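Side-chain contacts in cellulase IBT99 (Metagenomes, PDB 6WBT), which probably hydrolyses 6-phospho-alpha-glucosides, working as a family 4 glycosyl hydrolase that binds NAD and a manganese ion: residues Q46-L51 with D304-K309; G19-L24 with L51-V56; G348-L353 with A357-P362; Y202-H207 with P379-G384. All coordinates share one frame; numbering follows the deposited sequence. Where two conformers were deposited one is given.

Contact 1 (Q46-L51 with D304-K309)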
loop_
_atom_site.group_PDB
_atom_site.type_symbol
_atom_site.label_atom_id
_atom_site.label_comp_id
_atom_site.label_asym_id
_atom_site.label_seq_id
_atom_site.Cartn_x
_atom_site.Cartn_y
_atom_site.Cartn_z
ATOM N N GLN A 46 33.018 -30.225 -20.464
ATOM C CA GLN A 46 31.783 -30.535 -21.175
ATOM C C GLN A 46 31.955 -31.737 -22.095
ATOM O O GLN A 46 31.025 -32.536 -22.260
ATOM C CB GLN A 46 31.315 -29.315 -21.969
ATOM C CG GLN A 46 30.115 -29.585 -22.856
ATOM C CD GLN A 46 29.541 -28.323 -23.457
ATOM O OE1 GLN A 46 28.437 -27.908 -23.110
ATOM N NE2 GLN A 46 30.289 -27.702 -24.361
ATOM N N ASN A 47 33.135 -31.886 -22.701
ATOM C CA ASN A 47 33.358 -33.010 -23.605
ATOM C C ASN A 47 33.320 -34.345 -22.871
ATOM O O ASN A 47 32.920 -35.358 -23.455
ATOM C CB ASN A 47 34.688 -32.843 -24.341
ATOM C CG ASN A 47 34.659 -31.707 -25.346
ATOM O OD1 ASN A 47 35.602 -30.921 -25.439
ATOM N ND2 ASN A 47 33.572 -31.614 -26.102
ATOM N N LYS A 48 33.726 -34.368 -21.599
ATOM C CA LYS A 48 33.646 -35.604 -20.827
ATOM C C LYS A 48 32.202 -35.935 -20.472
ATOM O O LYS A 48 31.790 -37.098 -20.546
ATOM C CB LYS A 48 34.498 -35.489 -19.563
ATOM C CG LYS A 48 35.967 -35.209 -19.828
ATOM C CD LYS A 48 36.722 -34.975 -18.532
ATOM C CE LYS A 48 38.166 -34.587 -18.798
ATOM N NZ LYS A 48 38.890 -34.257 -17.540
ATOM N N VAL A 49 31.420 -34.925 -20.083
ATOM C CA VAL A 49 30.007 -35.152 -19.799
ATOM C C VAL A 49 29.252 -35.486 -21.079
ATOM O O VAL A 49 28.299 -36.275 -21.058
ATOM C CB VAL A 49 29.403 -33.930 -19.084
ATOM C CG1 VAL A 49 27.957 -34.196 -18.694
ATOM C CG2 VAL A 49 30.229 -33.571 -17.858
ATOM N N ALA A 50 29.663 -34.904 -22.209
ATOM C CA ALA A 50 29.017 -35.215 -23.480
ATOM C C ALA A 50 29.174 -36.685 -23.845
ATOM O O ALA A 50 28.321 -37.244 -24.542
ATOM C CB ALA A 50 29.583 -34.329 -24.591
ATOM N N LEU A 51 30.255 -37.322 -23.389
ATOM C CA LEU A 51 30.418 -38.756 -23.610
ATOM C C LEU A 51 29.298 -39.544 -22.945
ATOM O O LEU A 51 28.801 -40.528 -23.505
ATOM C CB LEU A 51 31.778 -39.215 -23.086
ATOM C CG LEU A 51 33.011 -38.601 -23.749
ATOM C CD1 LEU A 51 34.238 -38.809 -22.879
ATOM C CD2 LEU A 51 33.226 -39.193 -25.132
ATOM N N ASP A 304 35.366 -44.569 -18.002
ATOM C CA ASP A 304 34.909 -45.927 -18.281
ATOM C C ASP A 304 34.346 -46.042 -19.693
ATOM O O ASP A 304 34.511 -47.076 -20.350
ATOM C CB ASP A 304 33.864 -46.358 -17.253
ATOM C CG ASP A 304 34.471 -46.690 -15.906
ATOM O OD1 ASP A 304 35.688 -46.963 -15.853
ATOM O OD2 ASP A 304 33.729 -46.690 -14.904
ATOM N N ILE A 305 33.673 -44.993 -20.173
ATOM C CA ILE A 305 33.177 -44.994 -21.546
ATOM C C ILE A 305 34.342 -45.022 -22.527
ATOM O O ILE A 305 34.341 -45.784 -23.501
ATOM C CB ILE A 305 32.263 -43.779 -21.791
ATOM C CG1 ILE A 305 30.903 -43.988 -21.127
ATOM C CG2 ILE A 305 32.098 -43.523 -23.283
ATOM C CD1 ILE A 305 29.958 -42.820 -21.293
ATOM N N ARG A 306 35.360 -44.196 -22.278
ATOM C CA ARG A 306 36.521 -44.154 -23.156
ATOM C C ARG A 306 37.393 -45.397 -23.039
ATOM O O ARG A 306 38.271 -45.598 -23.885
ATOM C CB ARG A 306 37.349 -42.898 -22.868
ATOM C CG ARG A 306 36.565 -41.607 -23.051
ATOM C CD ARG A 306 37.454 -40.440 -23.460
ATOM N NE ARG A 306 38.022 -39.729 -22.319
ATOM C CZ ARG A 306 38.548 -38.510 -22.393
ATOM N NH1 ARG A 306 39.045 -37.928 -21.310
ATOM N NH2 ARG A 306 38.570 -37.868 -23.553
ATOM N N GLU A 307 37.170 -46.236 -22.028
ATOM C CA GLU A 307 37.891 -47.491 -21.876
ATOM C C GLU A 307 37.074 -48.696 -22.324
ATOM O O GLU A 307 37.517 -49.834 -22.141
ATOM C CB GLU A 307 38.337 -47.674 -20.422
ATOM C CG GLU A 307 39.429 -46.709 -19.980
ATOM C CD GLU A 307 39.847 -46.912 -18.536
ATOM O OE1 GLU A 307 39.351 -47.862 -17.895
ATOM O OE2 GLU A 307 40.673 -46.117 -18.039
ATOM N N GLY A 308 35.896 -48.475 -22.905
ATOM C CA GLY A 308 35.049 -49.561 -23.349
ATOM C C GLY A 308 34.321 -50.307 -22.253
ATOM O O GLY A 308 33.503 -51.181 -22.561
ATOM N N LYS A 309 34.589 -49.995 -20.989
ATOM C CA LYS A 309 33.927 -50.673 -19.889
ATOM C C LYS A 309 32.471 -50.214 -19.784
ATOM O O LYS A 309 32.141 -49.083 -20.154
ATOM C CB LYS A 309 34.672 -50.396 -18.585
ATOM C CG LYS A 309 36.074 -50.988 -18.560
ATOM C CD LYS A 309 37.051 -50.111 -17.794
ATOM C CE LYS A 309 36.725 -50.059 -16.312
ATOM N NZ LYS A 309 37.719 -49.238 -15.568
#

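Contact 2 (G19-L24 with L51-V56)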
loop_
_atom_site.group_PDB
_atom_site.type_symbol
_atom_site.label_atom_id
_atom_site.label_comp_id
_atom_site.label_asym_id
_atom_site.label_seq_id
_atom_site.Cartn_x
_atom_site.Cartn_y
_atom_site.Cartn_z
ATOM N N GLY A 19 21.262 -36.464 -16.216
ATOM C CA GLY A 19 19.969 -36.766 -15.624
ATOM C C GLY A 19 18.821 -36.114 -16.372
ATOM O O GLY A 19 17.840 -36.774 -16.725
ATOM N N ILE A 20 18.930 -34.807 -16.631
ATOM C CA ILE A 20 17.842 -34.097 -17.288
ATOM C C ILE A 20 17.759 -34.428 -18.772
ATOM O O ILE A 20 16.694 -34.265 -19.377
ATOM C CB ILE A 20 17.972 -32.574 -17.091
ATOM C CG1 ILE A 20 19.059 -32.001 -18.002
ATOM C CG2 ILE A 20 18.265 -32.249 -15.633
ATOM C CD1 ILE A 20 18.960 -30.507 -18.198
ATOM N N VAL A 21 18.857 -34.882 -19.382
ATOM C CA VAL A 21 18.797 -35.329 -20.772
ATOM C C VAL A 21 17.902 -36.554 -20.890
ATOM O O VAL A 21 17.060 -36.644 -21.792
ATOM C CB VAL A 21 20.213 -35.606 -21.312
ATOM C CG1 VAL A 21 20.143 -36.411 -22.599
ATOM C CG2 VAL A 21 20.954 -34.303 -21.550
ATOM N N LYS A 22 18.060 -37.511 -19.973
ATOM C CA LYS A 22 17.206 -38.693 -19.982
ATOM C C LYS A 22 15.769 -38.336 -19.621
ATOM O O LYS A 22 14.823 -38.882 -20.202
ATOM C CB LYS A 22 17.763 -39.744 -19.022
ATOM C CG LYS A 22 17.192 -41.142 -19.208
ATOM C CD LYS A 22 16.030 -41.412 -18.266
ATOM C CE LYS A 22 15.491 -42.822 -18.452
ATOM N NZ LYS A 22 14.335 -43.100 -17.556
ATOM N N ASP A 23 15.586 -37.420 -18.667
ATOM C CA ASP A 23 14.240 -36.982 -18.317
ATOM C C ASP A 23 13.591 -36.199 -19.451
ATOM O O ASP A 23 12.359 -36.182 -19.565
ATOM C CB ASP A 23 14.278 -36.145 -17.038
ATOM C CG ASP A 23 14.514 -36.988 -15.800
ATOM O OD1 ASP A 23 13.741 -37.943 -15.573
ATOM O OD2 ASP A 23 15.478 -36.704 -15.059
ATOM N N LEU A 24 14.393 -35.548 -20.295
ATOM C CA LEU A 24 13.847 -34.866 -21.463
ATOM C C LEU A 24 13.518 -35.846 -22.584
ATOM O O LEU A 24 12.534 -35.651 -23.305
ATOM C CB LEU A 24 14.827 -33.801 -21.957
ATOM C CG LEU A 24 14.392 -32.974 -23.169
ATOM C CD1 LEU A 24 13.134 -32.176 -22.857
ATOM C CD2 LEU A 24 15.514 -32.057 -23.625
ATOM N N LEU A 51 30.255 -37.322 -23.389
ATOM C CA LEU A 51 30.418 -38.756 -23.610
ATOM C C LEU A 51 29.298 -39.544 -22.945
ATOM O O LEU A 51 28.801 -40.528 -23.505
ATOM C CB LEU A 51 31.778 -39.215 -23.086
ATOM C CG LEU A 51 33.011 -38.601 -23.749
ATOM C CD1 LEU A 51 34.238 -38.809 -22.879
ATOM C CD2 LEU A 51 33.226 -39.193 -25.132
ATOM N N ILE A 52 28.885 -39.123 -21.749
ATOM C CA ILE A 52 27.787 -39.797 -21.063
ATOM C C ILE A 52 26.459 -39.451 -21.720
ATOM O O ILE A 52 25.572 -40.303 -21.845
ATOM C CB ILE A 52 27.790 -39.434 -19.569
ATOM C CG1 ILE A 52 29.206 -39.525 -19.005
ATOM C CG2 ILE A 52 26.854 -40.350 -18.796
ATOM C CD1 ILE A 52 29.302 -39.100 -17.568
ATOM N N VAL A 53 26.298 -38.195 -22.149
ATOM C CA VAL A 53 25.062 -37.785 -22.811
ATOM C C VAL A 53 24.859 -38.577 -24.096
ATOM O O VAL A 53 23.738 -38.990 -24.417
ATOM C CB VAL A 53 25.075 -36.267 -23.073
ATOM C CG1 VAL A 53 23.802 -35.838 -23.787
ATOM C CG2 VAL A 53 25.237 -35.505 -21.767
ATOM N N LYS A 54 25.939 -38.809 -24.848
ATOM C CA LYS A 54 25.844 -39.655 -26.032
ATOM C C LYS A 54 25.470 -41.083 -25.656
ATOM O O LYS A 54 24.705 -41.741 -26.371
ATOM C CB LYS A 54 27.163 -39.630 -26.805
ATOM C CG LYS A 54 27.493 -38.284 -27.426
ATOM C CD LYS A 54 28.919 -38.246 -27.947
ATOM C CE LYS A 54 29.277 -36.864 -28.467
ATOM N NZ LYS A 54 30.701 -36.781 -28.895
ATOM N N GLU A 55 25.998 -41.577 -24.534
ATOM C CA GLU A 55 25.640 -42.915 -24.076
ATOM C C GLU A 55 24.196 -42.970 -23.594
ATOM O O GLU A 55 23.530 -44.000 -23.754
ATOM C CB GLU A 55 26.592 -43.359 -22.965
ATOM C CG GLU A 55 26.787 -44.865 -22.869
ATOM C CD GLU A 55 27.539 -45.432 -24.058
ATOM O OE1 GLU A 55 27.300 -46.607 -24.410
ATOM O OE2 GLU A 55 28.367 -44.702 -24.642
ATOM N N VAL A 56 23.699 -41.882 -23.003
ATOM C CA VAL A 56 22.292 -41.821 -22.616
ATOM C C VAL A 56 21.406 -41.753 -23.852
ATOM O O VAL A 56 20.366 -42.418 -23.928
ATOM C CB VAL A 56 22.047 -40.627 -21.676
ATOM C CG1 VAL A 56 20.559 -40.453 -21.410
ATOM C CG2 VAL A 56 22.806 -40.812 -20.372
#

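Contact 3 (G348-L353 with A357-P362)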
loop_
_atom_site.group_PDB
_atom_site.type_symbol
_atom_site.label_atom_id
_atom_site.label_comp_id
_atom_site.label_asym_id
_atom_site.label_seq_id
_atom_site.Cartn_x
_atom_site.Cartn_y
_atom_site.Cartn_z
ATOM N N GLY A 348 2.183 -7.384 -5.567
ATOM C CA GLY A 348 0.903 -7.531 -4.908
ATOM C C GLY A 348 0.435 -8.955 -4.698
ATOM O O GLY A 348 -0.645 -9.152 -4.128
ATOM N N ALA A 349 1.204 -9.954 -5.144
ATOM C CA ALA A 349 0.827 -11.343 -4.903
ATOM C C ALA A 349 0.750 -11.630 -3.408
ATOM O O ALA A 349 -0.267 -12.124 -2.908
ATOM C CB ALA A 349 1.817 -12.281 -5.589
ATOM N N ILE A 350 1.822 -11.330 -2.683
ATOM C CA ILE A 350 1.816 -11.306 -1.225
ATOM C C ILE A 350 1.752 -9.839 -0.818
ATOM O O ILE A 350 2.705 -9.083 -1.037
ATOM C CB ILE A 350 3.047 -12.008 -0.637
ATOM C CG1 ILE A 350 3.141 -13.445 -1.155
ATOM C CG2 ILE A 350 2.992 -11.992 0.884
ATOM C CD1 ILE A 350 4.341 -14.211 -0.631
ATOM N N GLU A 351 0.624 -9.434 -0.225
ATOM C CA GLU A 351 0.331 -8.011 -0.072
ATOM C C GLU A 351 1.288 -7.328 0.898
ATOM O O GLU A 351 1.675 -6.174 0.681
ATOM C CB GLU A 351 -1.115 -7.818 0.388
ATOM C CG GLU A 351 -1.917 -6.855 -0.477
ATOM C CD GLU A 351 -3.146 -6.317 0.231
ATOM O OE1 GLU A 351 -3.200 -5.095 0.490
ATOM O OE2 GLU A 351 -4.054 -7.116 0.537
ATOM N N ASN A 352 1.679 -8.014 1.974
ATOM C CA ASN A 352 2.521 -7.388 2.989
ATOM C C ASN A 352 3.952 -7.155 2.525
ATOM O O ASN A 352 4.733 -6.566 3.279
ATOM C CB ASN A 352 2.542 -8.236 4.262
ATOM C CG ASN A 352 1.383 -9.202 4.338
ATOM O OD1 ASN A 352 1.392 -10.244 3.684
ATOM N ND2 ASN A 352 0.384 -8.870 5.147
ATOM N N LEU A 353 4.320 -7.589 1.324
ATOM C CA LEU A 353 5.692 -7.501 0.851
ATOM C C LEU A 353 5.818 -6.475 -0.267
ATOM O O LEU A 353 4.833 -6.074 -0.895
ATOM C CB LEU A 353 6.188 -8.867 0.370
ATOM C CG LEU A 353 6.207 -9.954 1.446
ATOM C CD1 LEU A 353 6.644 -11.282 0.855
ATOM C CD2 LEU A 353 7.115 -9.546 2.597
ATOM N N ALA A 357 9.941 -7.851 -4.626
ATOM C CA ALA A 357 10.321 -9.059 -3.906
ATOM C C ALA A 357 10.018 -10.277 -4.768
ATOM O O ALA A 357 8.877 -10.469 -5.203
ATOM C CB ALA A 357 9.585 -9.145 -2.573
ATOM N N THR A 358 11.035 -11.100 -5.016
ATOM C CA THR A 358 10.874 -12.302 -5.834
ATOM C C THR A 358 10.433 -13.439 -4.924
ATOM O O THR A 358 11.249 -14.146 -4.332
ATOM C CB THR A 358 12.163 -12.633 -6.574
ATOM O OG1 THR A 358 13.283 -12.458 -5.696
ATOM C CG2 THR A 358 12.320 -11.733 -7.787
ATOM N N VAL A 359 9.124 -13.616 -4.817
ATOM C CA VAL A 359 8.535 -14.626 -3.947
ATOM C C VAL A 359 8.381 -15.928 -4.716
ATOM O O VAL A 359 8.285 -15.947 -5.948
ATOM C CB VAL A 359 7.184 -14.143 -3.381
ATOM C CG1 VAL A 359 7.393 -12.951 -2.463
ATOM C CG2 VAL A 359 6.236 -13.788 -4.516
ATOM N N GLU A 360 8.355 -17.033 -3.975
ATOM C CA GLU A 360 8.194 -18.375 -4.529
ATOM C C GLU A 360 6.791 -18.856 -4.173
ATOM O O GLU A 360 6.538 -19.279 -3.040
ATOM C CB GLU A 360 9.273 -19.312 -3.989
ATOM C CG GLU A 360 9.184 -20.740 -4.501
ATOM C CD GLU A 360 10.419 -21.555 -4.162
ATOM O OE1 GLU A 360 11.435 -21.427 -4.878
ATOM O OE2 GLU A 360 10.379 -22.317 -3.174
ATOM N N ILE A 361 5.881 -18.789 -5.141
ATOM C CA ILE A 361 4.465 -19.073 -4.914
ATOM C C ILE A 361 3.945 -19.951 -6.042
ATOM O O ILE A 361 4.543 -20.018 -7.124
ATOM C CB ILE A 361 3.633 -17.777 -4.823
ATOM C CG1 ILE A 361 3.858 -16.910 -6.063
ATOM C CG2 ILE A 361 3.976 -17.008 -3.556
ATOM C CD1 ILE A 361 3.005 -15.666 -6.097
ATOM N N PRO A 362 2.831 -20.653 -5.811
ATOM C CA PRO A 362 2.258 -21.479 -6.882
ATOM C C PRO A 362 1.733 -20.630 -8.029
ATOM O O PRO A 362 1.159 -19.557 -7.825
ATOM C CB PRO A 362 1.122 -22.235 -6.181
ATOM C CG PRO A 362 0.785 -21.398 -4.997
ATOM C CD PRO A 362 2.093 -20.824 -4.548
#

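Contact 4 (Y202-H207 with P379-G384)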
loop_
_atom_site.group_PDB
_atom_site.type_symbol
_atom_site.label_atom_id
_atom_site.label_comp_id
_atom_site.label_asym_id
_atom_site.label_seq_id
_atom_site.Cartn_x
_atom_site.Cartn_y
_atom_site.Cartn_z
ATOM N N TYR A 202 13.404 -20.490 1.529
ATOM C CA TYR A 202 12.993 -19.572 2.584
ATOM C C TYR A 202 11.472 -19.495 2.645
ATOM O O TYR A 202 10.906 -18.411 2.819
ATOM C CB TYR A 202 13.593 -18.187 2.339
ATOM C CG TYR A 202 13.871 -17.379 3.587
ATOM C CD1 TYR A 202 14.976 -17.653 4.379
ATOM C CD2 TYR A 202 13.037 -16.331 3.961
ATOM C CE1 TYR A 202 15.240 -16.917 5.515
ATOM C CE2 TYR A 202 13.295 -15.588 5.096
ATOM C CZ TYR A 202 14.397 -15.886 5.869
ATOM O OH TYR A 202 14.659 -15.150 7.001
ATOM N N GLY A 203 10.803 -20.641 2.513
ATOM C CA GLY A 203 9.356 -20.663 2.410
ATOM C C GLY A 203 8.664 -21.559 3.413
ATOM O O GLY A 203 9.298 -22.098 4.326
ATOM N N TRP A 204 7.350 -21.713 3.254
ATOM C CA TRP A 204 6.537 -22.504 4.165
ATOM C C TRP A 204 5.408 -23.169 3.391
ATOM O O TRP A 204 4.869 -22.601 2.438
ATOM C CB TRP A 204 5.953 -21.644 5.294
ATOM C CG TRP A 204 6.978 -20.869 6.064
ATOM C CD1 TRP A 204 7.515 -19.661 5.725
ATOM C CD2 TRP A 204 7.586 -21.244 7.306
ATOM N NE1 TRP A 204 8.421 -19.263 6.676
ATOM C CE2 TRP A 204 8.484 -20.218 7.657
ATOM C CE3 TRP A 204 7.459 -22.349 8.155
ATOM C CZ2 TRP A 204 9.249 -20.259 8.822
ATOM C CZ3 TRP A 204 8.222 -22.389 9.311
ATOM C CH2 TRP A 204 9.106 -21.351 9.633
ATOM N N PHE A 205 5.050 -24.379 3.820
ATOM C CA PHE A 205 3.937 -25.128 3.245
ATOM C C PHE A 205 2.711 -24.916 4.127
ATOM O O PHE A 205 2.615 -25.493 5.216
ATOM C CB PHE A 205 4.278 -26.612 3.130
ATOM C CG PHE A 205 5.386 -26.910 2.160
ATOM C CD1 PHE A 205 5.102 -27.318 0.867
ATOM C CD2 PHE A 205 6.712 -26.791 2.544
ATOM C CE1 PHE A 205 6.120 -27.597 -0.027
ATOM C CE2 PHE A 205 7.734 -27.068 1.655
ATOM C CZ PHE A 205 7.437 -27.473 0.368
ATOM N N THR A 206 1.769 -24.096 3.655
ATOM C CA THR A 206 0.596 -23.779 4.465
ATOM C C THR A 206 -0.418 -24.919 4.468
ATOM O O THR A 206 -0.973 -25.254 5.520
ATOM C CB THR A 206 -0.058 -22.488 3.968
ATOM O OG1 THR A 206 -0.458 -22.645 2.602
ATOM C CG2 THR A 206 0.915 -21.327 4.073
ATOM N N HIS A 207 -0.674 -25.521 3.308
ATOM C CA HIS A 207 -1.592 -26.645 3.197
ATOM C C HIS A 207 -1.034 -27.653 2.206
ATOM O O HIS A 207 -0.448 -27.271 1.190
ATOM C CB HIS A 207 -2.990 -26.198 2.746
ATOM C CG HIS A 207 -3.700 -25.329 3.738
ATOM N ND1 HIS A 207 -3.831 -23.967 3.573
ATOM C CD2 HIS A 207 -4.318 -25.629 4.904
ATOM C CE1 HIS A 207 -4.501 -23.465 4.595
ATOM N NE2 HIS A 207 -4.807 -24.453 5.418
ATOM N N PRO A 379 0.958 -13.821 7.972
ATOM C CA PRO A 379 1.045 -13.330 9.354
ATOM C C PRO A 379 2.385 -12.667 9.647
ATOM O O PRO A 379 3.324 -12.690 8.848
ATOM C CB PRO A 379 0.839 -14.593 10.200
ATOM C CG PRO A 379 1.069 -15.739 9.273
ATOM C CD PRO A 379 0.678 -15.264 7.911
ATOM N N ARG A 380 2.463 -12.071 10.841
ATOM C CA ARG A 380 3.571 -11.174 11.164
ATOM C C ARG A 380 4.901 -11.914 11.255
ATOM O O ARG A 380 5.923 -11.418 10.766
ATOM C CB ARG A 380 3.279 -10.431 12.470
ATOM C CG ARG A 380 4.477 -9.689 13.044
ATOM C CD ARG A 380 4.135 -8.982 14.348
ATOM N NE ARG A 380 3.568 -7.654 14.131
ATOM C CZ ARG A 380 2.269 -7.378 14.152
ATOM N NH1 ARG A 380 1.385 -8.340 14.383
ATOM N NH2 ARG A 380 1.850 -6.137 13.945
ATOM N N PHE A 381 4.915 -13.093 11.882
ATOM C CA PHE A 381 6.175 -13.802 12.094
ATOM C C PHE A 381 6.862 -14.151 10.781
ATOM O O PHE A 381 8.097 -14.178 10.714
ATOM C CB PHE A 381 5.939 -15.070 12.914
ATOM C CG PHE A 381 7.142 -15.967 13.000
ATOM C CD1 PHE A 381 8.277 -15.562 13.684
ATOM C CD2 PHE A 381 7.140 -17.214 12.397
ATOM C CE1 PHE A 381 9.385 -16.383 13.766
ATOM C CE2 PHE A 381 8.245 -18.041 12.475
ATOM C CZ PHE A 381 9.370 -17.624 13.161
ATOM N N TYR A 382 6.090 -14.415 9.730
ATOM C CA TYR A 382 6.664 -14.769 8.441
ATOM C C TYR A 382 6.900 -13.560 7.549
ATOM O O TYR A 382 7.710 -13.642 6.620
ATOM C CB TYR A 382 5.758 -15.780 7.734
ATOM C CG TYR A 382 5.408 -16.950 8.623
ATOM C CD1 TYR A 382 6.258 -18.039 8.733
ATOM C CD2 TYR A 382 4.241 -16.952 9.372
ATOM C CE1 TYR A 382 5.948 -19.106 9.552
ATOM C CE2 TYR A 382 3.921 -18.014 10.194
ATOM C CZ TYR A 382 4.780 -19.088 10.280
ATOM O OH TYR A 382 4.474 -20.150 11.096
ATOM N N LYS A 383 6.219 -12.444 7.814
ATOM C CA LYS A 383 6.532 -11.202 7.116
ATOM C C LYS A 383 7.895 -10.671 7.540
ATOM O O LYS A 383 8.727 -10.320 6.694
ATOM C CB LYS A 383 5.444 -10.161 7.379
ATOM C CG LYS A 383 5.809 -8.755 6.927
ATOM C CD LYS A 383 4.771 -7.742 7.385
ATOM C CE LYS A 383 5.212 -6.316 7.086
ATOM N NZ LYS A 383 5.396 -6.078 5.628
ATOM N N GLY A 384 8.144 -10.611 8.851
ATOM C CA GLY A 384 9.399 -10.065 9.338
ATOM C C GLY A 384 10.610 -10.871 8.913
ATOM O O GLY A 384 11.686 -10.309 8.688
#

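Contact 1 (Q46-L51 with D304-K309)
Leu51 meets Ile305 and Arg306 at the surface, two sequence neighbours that approach it differently. With CG turned away from its own carbonyl carbon (chi1 -62°), Leu51 sends its CD1 methyl across the stem of Arg306, the two side chains lying roughly at right angles. The closest carbon there is Arg306 CG, 3.6 Å from Leu51 CD1, and the same methyl stays near Arg306 CD and NE. A bend at chi3 (-88°) turns the arginine chain beyond its CD, and its guanidinium lies obliquely to Leu51 CD1. Ile305 instead presents its CD1, 3.4 Å from the backbone atom Leu51 O, while Ile305 CG2 lies 4.3 Å from Leu51 CB. Lys48 runs out extended beyond CB, and of its atoms CE is nearest the guanidinium, 4.3 Å from Arg306 NH1. Both ends are positively charged, and Lys48 NZ stays 5.3 Å from Arg306 NH1. Within 304-309, Lys309 NZ bridges two carboxylates, meeting Asp304 OD1 on the syn side but tilted well out of the carboxylate plane, and Glu307 OE1 nearly along its C-O bond. This network folds the chain around Gly308 back towards Asp304. The contact is surface packing, without hydrogen bonds across it, between Rossmann helix 43-60 and helix 296-306; Ile305 also leans on Ile52 and Glu55, Lys48 and Val49 touch Ala302 and Phe299, and Ala50 rests on Val68 of strand 66-69.

Contact 2 (G19-L24 with L51-V56)
Val21 and Lys22 face Val53 and Val56 with no ring, amide or carboxylate between them, so the contact has neither faces nor edges of flat groups; an aromatic residue from a loop, Tyr317, touches both Lys22 and Val56. What meets instead are the methyls of branched side chains and the root of a lysine. Val53 CG1 is set against both arms of Val21, 3.9 Å from Val21 CG1 and equally far from Val21 CG2, so one methyl nestles against the fork of the other valine. The two valines cross at about a right angle. Val56 reaches over with its CG1, which is anti to the backbone N of its own residue (chi1 173°) and meets Lys22 CB at 3.7 Å. The same methyl lies 4.2 Å from Val21 CG1. Lys22 shows its aliphatic root here, then bends at chi2 (-95°) and leads its ammonium away to a salt bridge with Asp26. The axes of segments 19-24 and 51-56 run nearly parallel, 9.7 Å apart at closest and inclined by 23°. Helices 17-25 and 43-60 belong to successive beta-alpha-beta units of the Rossmann fold that carries the NAD, and Val21 and Val53 also pack on Leu36 and Leu38 of strand 33-39. With no hydrogen bond or ion pair across it, the contact is held by dispersion and the burial of hydrocarbon, and its fit depends on shape.

Contact 3 (G348-L353 with A357-P362)
Ile350, Leu353 and Ala349 form the raised side of a loop that folds back over Val359 and Ile361. One bump is the end of Ile350: its CD1 enters the dip between the two strand residues, 3.8 Å from Val359 CG1 and a little farther from Ile361 CG2. Ile350 and Val359 run past each other in opposite directions, with Ile350 CD1 alongside Val359 CB and CG1. Val359 CG1 in turn is a knob between two loop side chains, for Leu353 CD1 also lies 3.8 Å from it, slanting across the valine. The small Ala349 makes the shallow part of the surface, and a longer group comes to it: Ile361 CD1 stops 3.6 Å from Ala349 CB. That reach depends on Ile361 holding CG1 in the crowded position between N and carbonyl carbon (chi1 54°). A type I turn from Ile350 to Leu353, closed by Leu353 N to Ile350 O, brings these two residues round to the same side. Phe197 packs on Ile350 and Ile386 on Leu353, while Arg374 of a second subunit packs on Ala349. Strands 338-345 and 358-366 are antiparallel sheet neighbours, and the contact is that of a long hairpin connection folded down onto its own second strand.

Contact 4 (Y202-H207 with P379-G384)
Trp204 and Tyr382 both hold CG anti to the carbonyl carbon (chi1 -55° and -51°), and from their strand and helix these torsions bring the two rings together. The result is a T-shaped pair: Tyr382 turns its CD1-CE1 edge onto one face of the indole, with planes at 76°. Tyr382 CE1 stands over the centre of the indole, 3.4 Å from Trp204 CE2, while Tyr382 CD1 sits nearer the pyrrole nitrogen, Trp204 NE1. The centroids of the five-membered ring of Trp204 and the ring of Tyr382 are 4.5 Å apart. Phe381 adds an oblique touch, its CE2 4.4 Å from Trp204 CZ2, and lays its CD2 over the centre of one face of Tyr382. The pairing joins strand 202-210, in a small antiparallel sheet with strands 192-197 and 262-263, to the first turn of helix 380-402, for which Pro379 occupies the N-cap. That strand begins just after His201, a manganese ligand. An alanine in place of Trp204 would remove the indole and is likely to leave the Tyr382 edge without its aromatic platform. The phenol of Tyr382 is hydrogen-bonded to Asp260, which fixes its far end. Met410 of a neighbouring subunit packs against both Phe381 and Tyr382.

Contacts 1 and 2 share helix 43-60, with Leu51 in both ranges although it touches only in contact 1, and Ile305 connects the two. Contact 2 is buried among Rossmann helices and purely aliphatic, whereas contact 1 lies at the surface, where hydrocarbon stems mix with charged ends as helix 296-306 of the C-terminal part comes alongside. Contacts 3 and 4 sit on the opposite side of the chain's centre, their own centres about 11 Å apart, and meet where Asn352 approaches Lys383. Both are buried, yet contact 3 relies on interleaved methyls within one hairpin and contact 4 on a T-shaped (edge-to-face) aromatic pair between distant segments. Other subunits reach this second pair, but not the first.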